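Local coordinates for protein extracellular sialidase/neuraminidase, putative (Aspergillus fumigatus, PDB 2XZI) that is a KDNase of the sialidase class, probably secreted, that cleaves terminal deaminoneuraminic acid (KDN) from glycoconjugates, at residues D112-L117 with L155-D160; V108-N113 with G211-R216. One frame throughout, in Å; residues are numbered along the deposited sequence. Where two conformers were deposited one is given.

Contact 1. Residues D112-L117 with L155-D160; sequences DNTIYL and LTESRD
Ile115 and Leu117 pair through their backbones with Ser158 and Thr156, and two reciprocal sets of bonds fix the register. Ile115 N reaches Ser158 O at 3.0 Å and Ser158 N returns to Ile115 O at 2.9 Å; two residues on, Leu117 N meets Thr156 O at 2.8 Å and Thr156 N meets Leu117 O at 3.0 Å. Between them Tyr116 and Glu157 form a non-hydrogen-bonded antiparallel pair, and the N-to-C directions of 115-117 and 155-158 make 158°, close to antiparallel. The pairing joins the second and third strands of one four-stranded blade of the sialidase beta-propeller. Where it ends, Ser158 and Asp160 open an Asp-box (Ser-X-Asp-X-Gly-X-Thr-Trp) that closes at Trp165, and Ser158 OG is held by Gly162 and Thr164 within it.

The polar side-chain contacts centre on Thr114. Its OG1 lies anti to the carbonyl carbon (chi1 -68°), accepts from Arg159 NH1 at 2.9 Å with a bent N-H...O angle of 140°, and donates to Asp112 OD2 at 2.6 Å. Asp112 OD1 takes the backbone N of Thr114 in an Asx turn; Arg159 NH1 has a second partner in Gly214 O. Glu157 CG rests 3.6 Å above the Arg159 guanidinium plane, offset toward the rim.

Among apolar contacts, Thr114 CG2 sits over the centre of one Tyr116 ring face, Leu155 CD1 approaches Tyr116 CD1 obliquely, and Leu117 CB and CD2 each lie 3.9 Å from Thr156 CG2.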
loop_
_atom_site.group_PDB
_atom_site.type_symbol
_atom_site.label_atom_id
_atom_site.label_comp_id
_atom_site.label_asym_id
_atom_site.label_seq_id
_atom_site.Cartn_x
_atom_site.Cartn_y
_atom_site.Cartn_z
ATOM N N ASP A 112 14.945 12.934 7.799
ATOM C CA ASP A 112 14.654 14.044 8.709
ATOM C C ASP A 112 13.300 13.882 9.388
ATOM O O ASP A 112 12.868 14.756 10.136
ATOM C CB ASP A 112 14.673 15.369 7.940
ATOM C CG ASP A 112 13.570 15.458 6.891
ATOM O OD1 ASP A 112 13.206 14.407 6.296
ATOM O OD2 ASP A 112 13.035 16.562 6.670
ATOM N N ASN A 113 12.646 12.756 9.098
ATOM C CA ASN A 113 11.248 12.487 9.469
ATOM C C ASN A 113 10.176 13.258 8.713
ATOM O O ASN A 113 9.015 13.232 9.113
ATOM C CB ASN A 113 10.991 12.509 10.988
ATOM C CG ASN A 113 9.840 11.623 11.372
ATOM O OD1 ASN A 113 9.675 10.531 10.816
ATOM N ND2 ASN A 113 9.010 12.089 12.310
ATOM N N THR A 114 10.527 13.925 7.607
ATOM C CA THR A 114 9.467 14.362 6.696
ATOM C C THR A 114 8.786 13.099 6.150
ATOM O O THR A 114 9.462 12.173 5.676
ATOM C CB THR A 114 9.992 15.188 5.527
ATOM O OG1 THR A 114 10.474 16.443 6.031
ATOM C CG2 THR A 114 8.899 15.459 4.496
ATOM N N ILE A 115 7.468 13.055 6.246
ATOM C CA ILE A 115 6.748 11.965 5.603
ATOM C C ILE A 115 6.151 12.465 4.293
ATOM O O ILE A 115 5.272 13.320 4.281
ATOM C CB ILE A 115 5.653 11.331 6.484
ATOM C CG1 ILE A 115 6.213 10.912 7.855
ATOM C CG2 ILE A 115 5.056 10.126 5.743
ATOM C CD1 ILE A 115 5.938 11.945 8.964
ATOM N N TYR A 116 6.659 11.933 3.188
ATOM C CA TYR A 116 6.136 12.221 1.890
ATOM C C TYR A 116 4.998 11.267 1.580
ATOM O O TYR A 116 5.076 10.082 1.885
ATOM C CB TYR A 116 7.228 12.040 0.851
ATOM C CG TYR A 116 8.269 13.132 0.742
ATOM C CD1 TYR A 116 7.920 14.411 0.301
ATOM C CD2 TYR A 116 9.606 12.851 0.998
ATOM C CE1 TYR A 116 8.896 15.400 0.151
ATOM C CE2 TYR A 116 10.577 13.827 0.851
ATOM C CZ TYR A 116 10.201 15.087 0.428
ATOM O OH TYR A 116 11.164 16.065 0.240
ATOM N N LEU A 117 3.937 11.790 0.968
ATOM C CA LEU A 117 2.836 10.951 0.520
ATOM C C LEU A 117 2.506 11.285 -0.938
ATOM O O LEU A 117 1.965 12.351 -1.251
ATOM C CB LEU A 117 1.616 11.086 1.444
ATOM C CG LEU A 117 0.354 10.324 1.047
ATOM C CD1 LEU A 117 0.512 8.863 1.334
ATOM C CD2 LEU A 117 -0.797 10.868 1.856
ATOM N N LEU A 155 1.661 15.314 -4.624
ATOM C CA LEU A 155 2.535 15.091 -3.479
ATOM C C LEU A 155 2.145 15.987 -2.321
ATOM O O LEU A 155 2.027 17.203 -2.478
ATOM C CB LEU A 155 3.997 15.342 -3.865
ATOM C CG LEU A 155 5.033 15.165 -2.755
ATOM C CD1 LEU A 155 5.136 13.703 -2.273
ATOM C CD2 LEU A 155 6.401 15.681 -3.217
ATOM N N THR A 156 1.939 15.373 -1.161
ATOM C CA THR A 156 1.801 16.114 0.090
ATOM C C THR A 156 2.866 15.604 1.057
ATOM O O THR A 156 3.472 14.540 0.845
ATOM C CB THR A 156 0.371 15.986 0.661
ATOM O OG1 THR A 156 0.311 16.627 1.946
ATOM C CG2 THR A 156 -0.037 14.529 0.816
ATOM N N GLU A 157 3.140 16.377 2.099
ATOM C CA GLU A 157 4.061 15.909 3.123
ATOM C C GLU A 157 3.680 16.439 4.487
ATOM O O GLU A 157 2.907 17.391 4.600
ATOM C CB GLU A 157 5.519 16.232 2.775
ATOM C CG GLU A 157 5.877 17.707 2.791
ATOM C CD GLU A 157 5.394 18.457 1.569
ATOM O OE1 GLU A 157 5.521 17.919 0.447
ATOM O OE2 GLU A 157 4.908 19.594 1.725
ATOM N N SER A 158 4.193 15.765 5.504
ATOM C CA SER A 158 4.010 16.192 6.885
ATOM C C SER A 158 5.362 16.413 7.535
ATOM O O SER A 158 6.288 15.620 7.354
ATOM C CB SER A 158 3.199 15.150 7.657
ATOM O OG SER A 158 3.151 15.450 9.050
ATOM N N ARG A 159 5.454 17.509 8.303
ATOM C CA ARG A 159 6.683 17.828 9.035
ATOM C C ARG A 159 6.517 17.614 10.538
ATOM O O ARG A 159 7.444 17.893 11.307
ATOM C CB ARG A 159 7.080 19.291 8.817
ATOM C CG ARG A 159 7.000 19.806 7.400
ATOM C CD ARG A 159 8.015 19.144 6.478
ATOM N NE ARG A 159 8.016 19.793 5.165
ATOM C CZ ARG A 159 8.984 19.645 4.259
ATOM N NH1 ARG A 159 10.009 18.819 4.489
ATOM N NH2 ARG A 159 8.895 20.293 3.098
ATOM N N ASP A 160 5.345 17.141 10.947
ATOM C CA ASP A 160 5.001 17.015 12.370
ATOM C C ASP A 160 4.475 15.618 12.708
ATOM O O ASP A 160 3.474 15.457 13.421
ATOM C CB ASP A 160 4.020 18.117 12.786
ATOM C CG ASP A 160 2.731 18.110 11.978
ATOM O OD1 ASP A 160 2.509 17.182 11.162
ATOM O OD2 ASP A 160 1.914 19.054 12.151
#

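Contact 2. Residues V108-N113 with G211-R216; sequences VVDDDN and GAPGNR
Asp110 and Arg216 meet tip to tip: chi1 of -145° puts CG of Asp110 between staggered positions, and chi2 of -68° turns CD of Arg216 into a bend. The carboxylate and guanidinium planes lie only 10° apart. Arg216 presents NE and NH2 together, each to one carboxylate oxygen, NE to Asp110 OD2 at 2.8 Å and NH2 to Asp110 OD1 at 2.7 Å, both on syn lone pairs, in a two-point salt bridge. Both oxygens have a second donor: Gly214 N comes to Asp110 OD2 at 2.8 Å from above the carboxylate plane, and Asp111 N reaches Asp110 OD1 on the anti side. With two protein donors on each oxygen and the charge paired with Arg216, the ionised carboxylate would be expected to be stabilised.

The contact bridges neighbouring blades of the propeller. A type I turn, Asp110 to Asn113, follows strand 101-109 of one blade; a type II turn, Ala212 to Asn215, belongs to the loop linking strands 205-210 and 217-222 of the next. Pro213 faces the first turn, its CB 3.7 Å from Asp110 OD1 and 3.8 Å from Asp112 OD1. Arg216 NH2 has a further partner in Gly196 O, and Leu198 packs on both Asp110 and Arg216.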
loop_
_atom_site.group_PDB
_atom_site.type_symbol
_atom_site.label_atom_id
_atom_site.label_comp_id
_atom_site.label_asym_id
_atom_site.label_seq_id
_atom_site.Cartn_x
_atom_site.Cartn_y
_atom_site.Cartn_z
ATOM N N VAL A 108 6.485 7.538 1.978
ATOM C CA VAL A 108 7.853 7.187 2.314
ATOM C C VAL A 108 8.347 8.153 3.395
ATOM O O VAL A 108 8.156 9.360 3.283
ATOM C CB VAL A 108 8.786 7.177 1.062
ATOM C CG1 VAL A 108 8.798 8.535 0.345
ATOM C CG2 VAL A 108 10.204 6.672 1.424
ATOM N N VAL A 109 8.998 7.595 4.403
ATOM C CA VAL A 109 9.546 8.386 5.486
ATOM C C VAL A 109 10.995 8.738 5.145
ATOM O O VAL A 109 11.818 7.863 4.898
ATOM C CB VAL A 109 9.477 7.641 6.834
ATOM C CG1 VAL A 109 10.114 8.505 7.946
ATOM C CG2 VAL A 109 8.028 7.255 7.192
ATOM N N ASP A 110 11.288 10.040 5.121
ATOM C CA ASP A 110 12.652 10.508 4.845
ATOM C C ASP A 110 13.486 10.622 6.125
ATOM O O ASP A 110 12.937 10.525 7.224
ATOM C CB ASP A 110 12.640 11.820 4.058
ATOM C CG ASP A 110 13.793 11.928 3.066
ATOM O OD1 ASP A 110 14.820 11.219 3.228
ATOM O OD2 ASP A 110 13.664 12.731 2.119
ATOM N N ASP A 111 14.801 10.841 5.982
ATOM C CA ASP A 111 15.758 10.759 7.108
ATOM C C ASP A 111 15.510 11.798 8.199
ATOM O O ASP A 111 15.868 11.589 9.371
ATOM C CB ASP A 111 17.208 10.949 6.632
ATOM C CG ASP A 111 17.642 9.941 5.589
ATOM O OD1 ASP A 111 16.942 8.925 5.375
ATOM O OD2 ASP A 111 18.707 10.172 4.984
ATOM N N ASP A 112 14.945 12.934 7.799
ATOM C CA ASP A 112 14.654 14.044 8.709
ATOM C C ASP A 112 13.300 13.882 9.388
ATOM O O ASP A 112 12.868 14.756 10.136
ATOM C CB ASP A 112 14.673 15.369 7.940
ATOM C CG ASP A 112 13.570 15.458 6.891
ATOM O OD1 ASP A 112 13.206 14.407 6.296
ATOM O OD2 ASP A 112 13.035 16.562 6.670
ATOM N N ASN A 113 12.646 12.756 9.098
ATOM C CA ASN A 113 11.248 12.487 9.469
ATOM C C ASN A 113 10.176 13.258 8.713
ATOM O O ASN A 113 9.015 13.232 9.113
ATOM C CB ASN A 113 10.991 12.509 10.988
ATOM C CG ASN A 113 9.840 11.623 11.372
ATOM O OD1 ASN A 113 9.675 10.531 10.816
ATOM N ND2 ASN A 113 9.010 12.089 12.310
ATOM N N GLY A 211 19.071 14.207 -2.991
ATOM C CA GLY A 211 19.412 15.426 -2.261
ATOM C C GLY A 211 18.970 15.412 -0.818
ATOM O O GLY A 211 18.864 14.350 -0.190
ATOM N N ALA A 212 18.725 16.605 -0.285
ATOM C CA ALA A 212 18.516 16.814 1.139
ATOM C C ALA A 212 17.222 16.161 1.621
ATOM O O ALA A 212 16.163 16.397 1.036
ATOM C CB ALA A 212 18.498 18.319 1.425
ATOM N N PRO A 213 17.306 15.326 2.683
ATOM C CA PRO A 213 16.077 14.738 3.244
ATOM C C PRO A 213 14.954 15.749 3.477
ATOM O O PRO A 213 15.151 16.818 4.088
ATOM C CB PRO A 213 16.564 14.144 4.556
ATOM C CG PRO A 213 17.947 13.676 4.225
ATOM C CD PRO A 213 18.512 14.744 3.303
ATOM N N GLY A 214 13.769 15.405 2.981
ATOM C CA GLY A 214 12.613 16.280 3.113
ATOM C C GLY A 214 12.654 17.523 2.235
ATOM O O GLY A 214 11.767 18.371 2.311
ATOM N N ASN A 215 13.687 17.613 1.391
ATOM C CA ASN A 215 13.792 18.687 0.386
ATOM C C ASN A 215 14.365 18.092 -0.897
ATOM O O ASN A 215 15.273 18.652 -1.542
ATOM C CB ASN A 215 14.637 19.878 0.879
ATOM C CG ASN A 215 13.833 20.894 1.698
ATOM O OD1 ASN A 215 13.129 21.755 1.150
ATOM N ND2 ASN A 215 13.957 20.814 3.019
ATOM N N ARG A 216 13.795 16.957 -1.292
ATOM C CA ARG A 216 14.310 16.191 -2.418
ATOM C C ARG A 216 13.994 16.794 -3.765
ATOM O O ARG A 216 12.985 17.465 -3.930
ATOM C CB ARG A 216 13.740 14.768 -2.386
ATOM C CG ARG A 216 14.058 13.988 -1.109
ATOM C CD ARG A 216 15.533 13.642 -0.948
ATOM N NE ARG A 216 15.667 12.656 0.111
ATOM C CZ ARG A 216 16.628 11.752 0.184
ATOM N NH1 ARG A 216 17.588 11.704 -0.748
ATOM N NH2 ARG A 216 16.630 10.885 1.187
#

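How the contacts relate
Contacts 1 and 2 share Asp112 and Asn113, and their centres are 8 Å apart. One blade is common to both: Val108 N bonds Tyr116 O at 2.9 Å, tying strand 101-109 to strand 115-122. The loop 211-216 of the next blade then touches contact 1 directly, Gly214 O lying 2.8 Å from Arg159 NH1 and Arg216 N bonding Tyr116 OH. The Tyr116 ring also comes against the salt-bridged carboxylate, its CE2 3.5 Å from Asp110 OD2. No residue of either contact is among those lining the two KDN sites; Arg210, which lines the nitrite pocket, immediately precedes 211-216.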